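Local structure of ORC2 (1W5T) at residues L100-V108 with V117-L126; H309-A320 with R336-V347. The protein binds ATP and DNA and takes part in regulating DNA replication as an archaeal member of the Cdc6/Orc family of AAA+ ATPases. All coordinates share one frame; numbering follows the deposited sequence.

Overall arrangement
Two helix pairs, one in each of two domains, illustrate how helices close in sequence are brought side by side by a short connection. Reading from the N terminus, contact 1 comes first: helix 100-111 runs out, a loop turns, and 117-126 leads into helix 122-136, all within the AAA+ ATPase domain beside its parallel sheet. Contact 2 opens only after contact 1 has closed, in the C-terminal winged-helix domain, where helix 308-322 and helix 330-345 meet across a short connection that includes the small strand 328-329. The contacts therefore lie in series, neither nesting nor crossing. Their centres are 49 Å apart and their nearest atoms about 29 Å, so each ties together its own domain alone.

Contact 1 of 2, residues L100-V108 with V117-L126; sequences LYTILSLIV and VRGAPALDIL
Y101 sends its hydroxyl across to the backbone of V117, OH donating to V117 O over 2.8 Å. The bond comes from above the carbonyl plane, 60° out of it, while A120 N reaches the same oxygen from the opposite face, so one acceptor serves both the type II turn V117-A120 and the neighbouring helix. Beside this bond V117 CG2 meets S105 CB at 3.4 Å. The first torsion of Y101, with CG anti to the backbone N (chi1 171°), turns the ring edge-on to the turn: V117 O and A120 O both lie near its plane, A120 O 3.2 Å from Y101 CD1. I125 crosses the tyrosine at about a right angle, its CD1 3.8 Å from Y101 CD1.

The rest of the contact is apolar. The CB of A122 fits between L100 and L104, lying 3.7 Å from L100 CD2. I125 points its CG2 branch, anti to the backbone N, at V108 CG1 (3.6 Å). L104 CD2 touches L126 CD1 more loosely.

The two helix segments run nearly parallel, 22° apart, with axes 9.3 Å from each other. I107, on helix 100-111, rests on strands 87-93 and 139-145: this is the helical layer flanking the parallel sheet of an AAA+ P-loop NTPase domain.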
loop_
_atom_site.group_PDB
_atom_site.type_symbol
_atom_site.label_atom_id
_atom_site.label_comp_id
_atom_site.label_asym_id
_atom_site.label_seq_id
_atom_site.Cartn_x
_atom_site.Cartn_y
_atom_site.Cartn_z
ATOM N N LEU A 100 -2.761 21.172 0.543
ATOM C CA LEU A 100 -1.342 21.332 0.298
ATOM C C LEU A 100 -0.698 22.166 1.403
ATOM O O LEU A 100 0.464 21.945 1.782
ATOM C CB LEU A 100 -1.095 21.977 -1.070
ATOM C CG LEU A 100 0.323 21.877 -1.658
ATOM C CD1 LEU A 100 0.724 20.437 -2.019
ATOM C CD2 LEU A 100 0.472 22.762 -2.890
ATOM N N TYR A 101 -1.457 23.125 1.928
ATOM C CA TYR A 101 -0.954 23.937 3.014
ATOM C C TYR A 101 -0.566 23.033 4.200
ATOM O O TYR A 101 0.470 23.252 4.824
ATOM C CB TYR A 101 -1.960 25.024 3.435
ATOM C CG TYR A 101 -1.524 25.724 4.714
ATOM C CD1 TYR A 101 -0.750 26.880 4.680
ATOM C CD2 TYR A 101 -1.866 25.194 5.970
ATOM C CE1 TYR A 101 -0.340 27.494 5.885
ATOM C CE2 TYR A 101 -1.473 25.790 7.137
ATOM C CZ TYR A 101 -0.717 26.928 7.098
ATOM O OH TYR A 101 -0.333 27.505 8.288
ATOM N N THR A 102 -1.403 22.040 4.502
ATOM C CA THR A 102 -1.138 21.145 5.625
ATOM C C THR A 102 0.017 20.180 5.325
ATOM O O THR A 102 0.884 20.012 6.155
ATOM C CB THR A 102 -2.431 20.374 6.072
ATOM O OG1 THR A 102 -3.462 21.311 6.401
ATOM C CG2 THR A 102 -2.225 19.635 7.395
ATOM N N ILE A 103 0.033 19.585 4.137
ATOM C CA ILE A 103 1.158 18.746 3.686
ATOM C C ILE A 103 2.510 19.463 3.882
ATOM O O ILE A 103 3.445 18.931 4.509
ATOM C CB ILE A 103 0.917 18.254 2.212
ATOM C CG1 ILE A 103 -0.179 17.178 2.202
ATOM C CG2 ILE A 103 2.209 17.704 1.568
ATOM C CD1 ILE A 103 -1.031 17.121 0.951
ATOM N N LEU A 104 2.551 20.711 3.407
ATOM C CA LEU A 104 3.730 21.548 3.507
ATOM C C LEU A 104 4.164 21.875 4.930
ATOM O O LEU A 104 5.363 21.860 5.251
ATOM C CB LEU A 104 3.550 22.829 2.710
ATOM C CG LEU A 104 3.579 22.654 1.203
ATOM C CD1 LEU A 104 3.549 24.051 0.655
ATOM C CD2 LEU A 104 4.773 21.907 0.679
ATOM N N SER A 105 3.220 22.154 5.807
ATOM C CA SER A 105 3.660 22.533 7.150
ATOM C C SER A 105 4.135 21.291 7.898
ATOM O O SER A 105 5.041 21.350 8.729
ATOM C CB SER A 105 2.580 23.314 7.895
ATOM O OG SER A 105 1.442 22.501 8.094
ATOM N N LEU A 106 3.561 20.148 7.566
ATOM C CA LEU A 106 4.103 18.890 8.061
ATOM C C LEU A 106 5.541 18.686 7.540
ATOM O O LEU A 106 6.431 18.351 8.311
ATOM C CB LEU A 106 3.179 17.705 7.715
ATOM C CG LEU A 106 1.884 17.645 8.544
ATOM C CD1 LEU A 106 0.943 16.568 7.984
ATOM C CD2 LEU A 106 2.102 17.456 10.072
ATOM N N ILE A 107 5.788 18.940 6.260
ATOM C CA ILE A 107 7.151 18.795 5.746
ATOM C C ILE A 107 8.173 19.732 6.468
ATOM O O ILE A 107 9.261 19.265 6.820
ATOM C CB ILE A 107 7.210 18.914 4.179
ATOM C CG1 ILE A 107 6.476 17.748 3.502
ATOM C CG2 ILE A 107 8.643 19.008 3.693
ATOM C CD1 ILE A 107 6.095 18.026 2.054
ATOM N N VAL A 108 7.829 21.019 6.697
ATOM C CA VAL A 108 8.725 21.911 7.471
ATOM C C VAL A 108 8.977 21.483 8.932
ATOM O O VAL A 108 10.124 21.541 9.379
ATOM C CB VAL A 108 8.412 23.485 7.394
ATOM C CG1 VAL A 108 7.413 23.865 6.345
ATOM C CG2 VAL A 108 8.050 24.081 8.767
ATOM N N VAL A 117 4.980 29.333 9.151
ATOM C CA VAL A 117 3.919 28.817 8.298
ATOM C C VAL A 117 2.548 29.485 8.534
ATOM O O VAL A 117 1.668 29.340 7.707
ATOM C CB VAL A 117 3.835 27.273 8.492
ATOM C CG1 VAL A 117 3.215 26.913 9.850
ATOM C CG2 VAL A 117 3.120 26.630 7.351
ATOM N N ARG A 118 2.376 30.205 9.645
ATOM C CA ARG A 118 1.134 30.961 9.921
ATOM C C ARG A 118 0.804 31.804 8.708
ATOM O O ARG A 118 1.622 32.606 8.271
ATOM C CB ARG A 118 1.290 31.921 11.099
ATOM C CG ARG A 118 1.162 31.313 12.486
ATOM C CD ARG A 118 1.440 32.320 13.710
ATOM N NE ARG A 118 0.364 32.262 14.707
ATOM C CZ ARG A 118 0.172 31.259 15.557
ATOM N NH1 ARG A 118 0.998 30.228 15.558
ATOM N NH2 ARG A 118 -0.838 31.279 16.422
ATOM N N GLY A 119 -0.363 31.602 8.129
ATOM C CA GLY A 119 -0.790 32.487 7.067
ATOM C C GLY A 119 0.024 32.487 5.783
ATOM O O GLY A 119 -0.231 33.319 4.892
ATOM N N ALA A 120 0.991 31.573 5.653
ATOM C CA ALA A 120 1.768 31.517 4.413
ATOM C C ALA A 120 1.076 30.631 3.374
ATOM O O ALA A 120 0.723 29.494 3.668
ATOM C CB ALA A 120 3.221 31.021 4.671
ATOM N N PRO A 121 0.903 31.129 2.149
ATOM C CA PRO A 121 0.366 30.268 1.083
ATOM C C PRO A 121 1.321 29.097 0.814
ATOM O O PRO A 121 2.512 29.212 1.022
ATOM C CB PRO A 121 0.256 31.195 -0.132
ATOM C CG PRO A 121 0.433 32.596 0.421
ATOM C CD PRO A 121 1.222 32.490 1.677
ATOM N N ALA A 122 0.746 27.981 0.379
ATOM C CA ALA A 122 1.462 26.763 0.012
ATOM C C ALA A 122 2.695 27.057 -0.825
ATOM O O ALA A 122 3.789 26.561 -0.531
ATOM C CB ALA A 122 0.526 25.824 -0.727
ATOM N N LEU A 123 2.525 27.890 -1.844
ATOM C CA LEU A 123 3.645 28.325 -2.674
ATOM C C LEU A 123 4.748 28.988 -1.856
ATOM O O LEU A 123 5.928 28.737 -2.104
ATOM C CB LEU A 123 3.153 29.281 -3.782
ATOM C CG LEU A 123 4.155 30.068 -4.646
ATOM C CD1 LEU A 123 4.999 29.115 -5.488
ATOM C CD2 LEU A 123 3.480 31.118 -5.564
ATOM N N ASP A 124 4.375 29.838 -0.901
ATOM C CA ASP A 124 5.350 30.641 -0.161
ATOM C C ASP A 124 6.162 29.747 0.771
ATOM O O ASP A 124 7.379 29.926 0.915
ATOM C CB ASP A 124 4.674 31.762 0.630
ATOM C CG ASP A 124 4.323 32.982 -0.224
ATOM O OD1 ASP A 124 4.254 32.922 -1.484
ATOM O OD2 ASP A 124 4.070 34.088 0.313
ATOM N N ILE A 125 5.492 28.757 1.354
ATOM C CA ILE A 125 6.164 27.778 2.201
ATOM C C ILE A 125 7.222 26.962 1.420
ATOM O O ILE A 125 8.290 26.646 1.918
ATOM C CB ILE A 125 5.157 26.809 2.877
ATOM C CG1 ILE A 125 4.113 27.554 3.732
ATOM C CG2 ILE A 125 5.925 25.793 3.720
ATOM C CD1 ILE A 125 3.014 26.615 4.338
ATOM N N LEU A 126 6.873 26.633 0.194
ATOM C CA LEU A 126 7.731 25.949 -0.721
ATOM C C LEU A 126 8.938 26.822 -1.057
ATOM O O LEU A 126 10.058 26.323 -1.093
ATOM C CB LEU A 126 6.921 25.584 -1.967
ATOM C CG LEU A 126 7.373 24.372 -2.788
ATOM C CD1 LEU A 126 7.476 23.130 -1.942
ATOM C CD2 LEU A 126 6.423 24.145 -3.951
#

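Contact 2 of 2, residues H309-A320 with R336-V347; sequences HELIILRLIAEA and RYEDASLTMYNV
The hydroxyl of Y337 is gripped by two groups: H309 ND1 lies 2.5 Å from Y337 OH in a hydrogen bond whose proton could belong to either, and R350 N bonds to the same oxygen. The two rings touch at their edges without stacking, their planes 69° apart. Beside this bond, at the start of segment 309-320, H309 NE2 meets V347 CG2 at 3.7 Å. Y337 reaches this place because its CG stands anti to the backbone N (chi1 164°), which carries the ring into a hole formed by H309, I312, I313 and L316, a knob-into-hole fit. Y337 CD1 lies 3.6 Å from I313 CG1, the two side chains crossing obliquely, while S341 OG sits over the centre of one face, 3.8 Å above the plane.

I312 serves two rings at once. Its CG2 touches Y337 CD1, the two side chains crossing at about a right angle, and its CG1 lies over the face of Y345, 3.8 Å from the ring centroid, in a CH-pi contact. Beyond that ring, R315 CD comes within 3.4 Å of Y345 OH. R315 is bent at chi2 and forms a salt bridge from its NH2 to E319 OE2 one helical turn on, while its NH1 forms a salt bridge with D400; M344 SD lies over one guanidinium face. Replacing Y345 with an alanine would probably leave I312 CG1 without its aromatic cover and open a gap beside the R315 side chain.

Farther along helix 308-322, L316 wedges its methyls against the other helix, CD2 3.9 Å from A340 CB.

The segments, two helices of the C-terminal winged-helix domain, cross at 120°. Helix 352-364 packs against H309 and I313, helix 392-408 against R315 and Y345, and strand 382-386 against L314 and I317 on helix 308-322.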
loop_
_atom_site.group_PDB
_atom_site.type_symbol
_atom_site.label_atom_id
_atom_site.label_comp_id
_atom_site.label_asym_id
_atom_site.label_seq_id
_atom_site.Cartn_x
_atom_site.Cartn_y
_atom_site.Cartn_z
ATOM N N HIS A 309 -25.617 -3.550 -9.037
ATOM C CA HIS A 309 -25.580 -4.604 -10.004
ATOM C C HIS A 309 -24.272 -5.348 -10.026
ATOM O O HIS A 309 -24.274 -6.572 -10.091
ATOM C CB HIS A 309 -26.064 -4.086 -11.346
ATOM C CG HIS A 309 -27.555 -4.120 -11.451
ATOM N ND1 HIS A 309 -28.241 -5.236 -11.891
ATOM C CD2 HIS A 309 -28.498 -3.232 -11.056
ATOM C CE1 HIS A 309 -29.541 -5.012 -11.809
ATOM N NE2 HIS A 309 -29.722 -3.802 -11.308
ATOM N N GLU A 310 -23.173 -4.606 -9.884
ATOM C CA GLU A 310 -21.868 -5.207 -9.600
ATOM C C GLU A 310 -21.904 -6.007 -8.310
ATOM O O GLU A 310 -21.384 -7.105 -8.254
ATOM C CB GLU A 310 -20.762 -4.166 -9.517
ATOM C CG GLU A 310 -21.067 -2.888 -10.263
ATOM C CD GLU A 310 -19.839 -2.216 -10.821
ATOM O OE1 GLU A 310 -19.813 -0.984 -10.789
ATOM O OE2 GLU A 310 -18.919 -2.909 -11.295
ATOM N N LEU A 311 -22.534 -5.447 -7.290
ATOM C CA LEU A 311 -22.620 -6.056 -5.974
ATOM C C LEU A 311 -23.401 -7.386 -6.016
ATOM O O LEU A 311 -23.037 -8.356 -5.349
ATOM C CB LEU A 311 -23.288 -5.059 -5.018
ATOM C CG LEU A 311 -22.569 -4.129 -4.029
ATOM C CD1 LEU A 311 -21.084 -4.039 -4.235
ATOM C CD2 LEU A 311 -23.196 -2.719 -4.005
ATOM N N ILE A 312 -24.482 -7.421 -6.798
ATOM C CA ILE A 312 -25.221 -8.660 -7.023
ATOM C C ILE A 312 -24.353 -9.769 -7.684
ATOM O O ILE A 312 -24.413 -10.930 -7.303
ATOM C CB ILE A 312 -26.548 -8.397 -7.821
ATOM C CG1 ILE A 312 -27.552 -7.665 -6.949
ATOM C CG2 ILE A 312 -27.202 -9.691 -8.243
ATOM C CD1 ILE A 312 -28.369 -6.674 -7.733
ATOM N N ILE A 313 -23.553 -9.385 -8.654
ATOM C CA ILE A 313 -22.666 -10.298 -9.364
ATOM C C ILE A 313 -21.517 -10.774 -8.483
ATOM O O ILE A 313 -21.193 -11.996 -8.454
ATOM C CB ILE A 313 -22.143 -9.646 -10.649
ATOM C CG1 ILE A 313 -23.339 -9.234 -11.535
ATOM C CG2 ILE A 313 -21.200 -10.611 -11.361
ATOM C CD1 ILE A 313 -23.004 -8.175 -12.659
ATOM N N LEU A 314 -20.927 -9.836 -7.748
ATOM C CA LEU A 314 -19.924 -10.187 -6.749
ATOM C C LEU A 314 -20.451 -11.230 -5.743
ATOM O O LEU A 314 -19.793 -12.231 -5.451
ATOM C CB LEU A 314 -19.384 -8.943 -6.027
ATOM C CG LEU A 314 -18.214 -9.176 -5.058
ATOM C CD1 LEU A 314 -17.089 -9.924 -5.763
ATOM C CD2 LEU A 314 -17.658 -7.844 -4.482
ATOM N N ARG A 315 -21.643 -10.978 -5.228
ATOM C CA ARG A 315 -22.289 -11.892 -4.302
ATOM C C ARG A 315 -22.428 -13.298 -4.888
ATOM O O ARG A 315 -22.107 -14.285 -4.237
ATOM C CB ARG A 315 -23.664 -11.357 -3.887
ATOM C CG ARG A 315 -24.164 -12.004 -2.613
ATOM C CD ARG A 315 -25.583 -12.456 -2.665
ATOM N NE ARG A 315 -26.159 -12.555 -1.322
ATOM C CZ ARG A 315 -26.414 -13.705 -0.693
ATOM N NH1 ARG A 315 -26.948 -13.688 0.517
ATOM N NH2 ARG A 315 -26.147 -14.880 -1.265
ATOM N N LEU A 316 -22.867 -13.369 -6.136
ATOM C CA LEU A 316 -23.128 -14.646 -6.755
ATOM C C LEU A 316 -21.838 -15.432 -6.970
ATOM O O LEU A 316 -21.783 -16.637 -6.723
ATOM C CB LEU A 316 -23.881 -14.457 -8.070
ATOM C CG LEU A 316 -25.346 -14.029 -8.020
ATOM C CD1 LEU A 316 -25.703 -13.467 -9.366
ATOM C CD2 LEU A 316 -26.303 -15.181 -7.629
ATOM N N ILE A 317 -20.793 -14.728 -7.419
ATOM C CA ILE A 317 -19.476 -15.318 -7.590
ATOM C C ILE A 317 -18.966 -15.798 -6.235
ATOM O O ILE A 317 -18.409 -16.873 -6.140
ATOM C CB ILE A 317 -18.534 -14.314 -8.242
ATOM C CG1 ILE A 317 -18.929 -14.116 -9.710
ATOM C CG2 ILE A 317 -17.073 -14.738 -8.088
ATOM C CD1 ILE A 317 -17.989 -13.236 -10.565
ATOM N N ALA A 318 -19.186 -15.016 -5.188
ATOM C CA ALA A 318 -18.810 -15.428 -3.818
ATOM C C ALA A 318 -19.538 -16.683 -3.348
ATOM O O ALA A 318 -18.898 -17.611 -2.910
ATOM C CB ALA A 318 -19.015 -14.309 -2.819
ATOM N N GLU A 319 -20.862 -16.740 -3.450
ATOM C CA GLU A 319 -21.553 -17.974 -3.037
ATOM C C GLU A 319 -21.187 -19.247 -3.817
ATOM O O GLU A 319 -21.199 -20.318 -3.260
ATOM C CB GLU A 319 -23.069 -17.795 -2.967
ATOM C CG GLU A 319 -23.744 -17.527 -4.284
ATOM C CD GLU A 319 -25.176 -17.054 -4.100
ATOM O OE1 GLU A 319 -26.072 -17.554 -4.817
ATOM O OE2 GLU A 319 -25.414 -16.174 -3.241
ATOM N N ALA A 320 -20.849 -19.123 -5.092
ATOM C CA ALA A 320 -20.387 -20.267 -5.856
ATOM C C ALA A 320 -19.080 -20.812 -5.262
ATOM O O ALA A 320 -18.769 -22.007 -5.407
ATOM C CB ALA A 320 -20.207 -19.898 -7.309
ATOM N N ARG A 336 -27.914 -17.264 -13.193
ATOM C CA ARG A 336 -28.083 -16.908 -11.785
ATOM C C ARG A 336 -28.251 -15.410 -11.535
ATOM O O ARG A 336 -28.933 -15.011 -10.608
ATOM C CB ARG A 336 -26.905 -17.422 -10.967
ATOM C CG ARG A 336 -26.898 -18.933 -10.761
ATOM C CD ARG A 336 -25.763 -19.404 -9.893
ATOM N NE ARG A 336 -25.646 -20.852 -9.916
ATOM C CZ ARG A 336 -24.770 -21.556 -9.198
ATOM N NH1 ARG A 336 -24.766 -22.884 -9.306
ATOM N NH2 ARG A 336 -23.895 -20.951 -8.388
ATOM N N TYR A 337 -27.605 -14.586 -12.354
ATOM C CA TYR A 337 -27.680 -13.142 -12.218
ATOM C C TYR A 337 -29.085 -12.662 -12.555
ATOM O O TYR A 337 -29.659 -11.862 -11.808
ATOM C CB TYR A 337 -26.644 -12.445 -13.121
ATOM C CG TYR A 337 -26.940 -10.976 -13.293
ATOM C CD1 TYR A 337 -26.777 -10.092 -12.235
ATOM C CD2 TYR A 337 -27.436 -10.481 -14.496
ATOM C CE1 TYR A 337 -27.062 -8.765 -12.369
ATOM C CE2 TYR A 337 -27.744 -9.142 -14.638
ATOM C CZ TYR A 337 -27.547 -8.285 -13.565
ATOM O OH TYR A 337 -27.819 -6.941 -13.707
ATOM N N GLU A 338 -29.608 -13.139 -13.687
ATOM C CA GLU A 338 -30.976 -12.825 -14.112
ATOM C C GLU A 338 -31.978 -13.342 -13.083
ATOM O O GLU A 338 -32.820 -12.586 -12.596
ATOM C CB GLU A 338 -31.272 -13.406 -15.502
ATOM C CG GLU A 338 -30.604 -12.639 -16.643
ATOM C CD GLU A 338 -30.641 -13.401 -17.958
ATOM O OE1 GLU A 338 -30.757 -12.765 -19.021
ATOM O OE2 GLU A 338 -30.555 -14.639 -17.924
ATOM N N ASP A 339 -31.842 -14.624 -12.749
ATOM C CA ASP A 339 -32.592 -15.260 -11.678
ATOM C C ASP A 339 -32.523 -14.384 -10.403
ATOM O O ASP A 339 -33.570 -14.000 -9.859
ATOM C CB ASP A 339 -32.045 -16.689 -11.370
ATOM C CG ASP A 339 -32.462 -17.782 -12.418
ATOM O OD1 ASP A 339 -33.340 -17.552 -13.277
ATOM O OD2 ASP A 339 -31.940 -18.933 -12.444
ATOM N N ALA A 340 -31.308 -14.050 -9.949
ATOM C CA ALA A 340 -31.131 -13.369 -8.662
ATOM C C ALA A 340 -31.635 -11.928 -8.586
ATOM O O ALA A 340 -32.190 -11.543 -7.558
ATOM C CB ALA A 340 -29.698 -13.446 -8.181
ATOM N N SER A 341 -31.431 -11.136 -9.637
ATOM C CA SER A 341 -31.867 -9.736 -9.600
ATOM C C SER A 341 -33.361 -9.652 -9.347
ATOM O O SER A 341 -33.786 -9.039 -8.378
ATOM C CB SER A 341 -31.520 -8.923 -10.869
ATOM O OG SER A 341 -30.795 -9.649 -11.844
ATOM N N LEU A 342 -34.136 -10.282 -10.232
ATOM C CA LEU A 342 -35.593 -10.302 -10.191
ATOM C C LEU A 342 -36.117 -10.799 -8.850
ATOM O O LEU A 342 -36.746 -10.049 -8.113
ATOM C CB LEU A 342 -36.113 -11.218 -11.295
ATOM C CG LEU A 342 -37.102 -10.699 -12.328
ATOM C CD1 LEU A 342 -36.556 -10.935 -13.741
ATOM C CD2 LEU A 342 -38.447 -11.407 -12.124
ATOM N N THR A 343 -35.833 -12.056 -8.527
ATOM C CA THR A 343 -36.411 -12.688 -7.342
ATOM C C THR A 343 -35.854 -12.189 -5.997
ATOM O O THR A 343 -36.621 -11.688 -5.174
ATOM C CB THR A 343 -36.419 -14.262 -7.458
ATOM O OG1 THR A 343 -35.258 -14.727 -8.147
ATOM C CG2 THR A 343 -37.558 -14.736 -8.368
ATOM N N MET A 344 -34.544 -12.294 -5.778
ATOM C CA MET A 344 -33.944 -11.846 -4.512
ATOM C C MET A 344 -33.902 -10.342 -4.327
ATOM O O MET A 344 -34.018 -9.873 -3.201
ATOM C CB MET A 344 -32.534 -12.407 -4.310
ATOM C CG MET A 344 -32.181 -12.654 -2.830
ATOM S SD MET A 344 -30.407 -12.867 -2.467
ATOM C CE MET A 344 -29.909 -13.980 -3.885
ATOM N N TYR A 345 -33.740 -9.585 -5.411
ATOM C CA TYR A 345 -33.477 -8.146 -5.273
ATOM C C TYR A 345 -34.547 -7.184 -5.798
ATOM O O TYR A 345 -34.439 -5.978 -5.599
ATOM C CB TYR A 345 -32.090 -7.786 -5.860
ATOM C CG TYR A 345 -30.969 -8.349 -5.035
ATOM C CD1 TYR A 345 -30.228 -9.437 -5.484
ATOM C CD2 TYR A 345 -30.674 -7.823 -3.779
ATOM C CE1 TYR A 345 -29.228 -9.970 -4.709
ATOM C CE2 TYR A 345 -29.667 -8.355 -3.001
ATOM C CZ TYR A 345 -28.947 -9.427 -3.469
ATOM O OH TYR A 345 -27.926 -9.972 -2.692
ATOM N N ASN A 346 -35.561 -7.722 -6.473
ATOM C CA ASN A 346 -36.627 -6.933 -7.125
ATOM C C ASN A 346 -36.122 -5.756 -7.995
ATOM O O ASN A 346 -36.656 -4.636 -7.932
ATOM C CB ASN A 346 -37.723 -6.484 -6.124
ATOM C CG ASN A 346 -37.734 -7.317 -4.825
ATOM O OD1 ASN A 346 -37.487 -6.777 -3.736
ATOM N ND2 ASN A 346 -38.014 -8.632 -4.938
ATOM N N VAL A 347 -35.080 -6.024 -8.788
ATOM C CA VAL A 347 -34.592 -5.096 -9.809
ATOM C C VAL A 347 -34.531 -5.846 -11.143
ATOM O O VAL A 347 -34.246 -7.063 -11.167
ATOM C CB VAL A 347 -33.176 -4.503 -9.469
ATOM C CG1 VAL A 347 -33.247 -3.501 -8.319
ATOM C CG2 VAL A 347 -32.128 -5.600 -9.190
#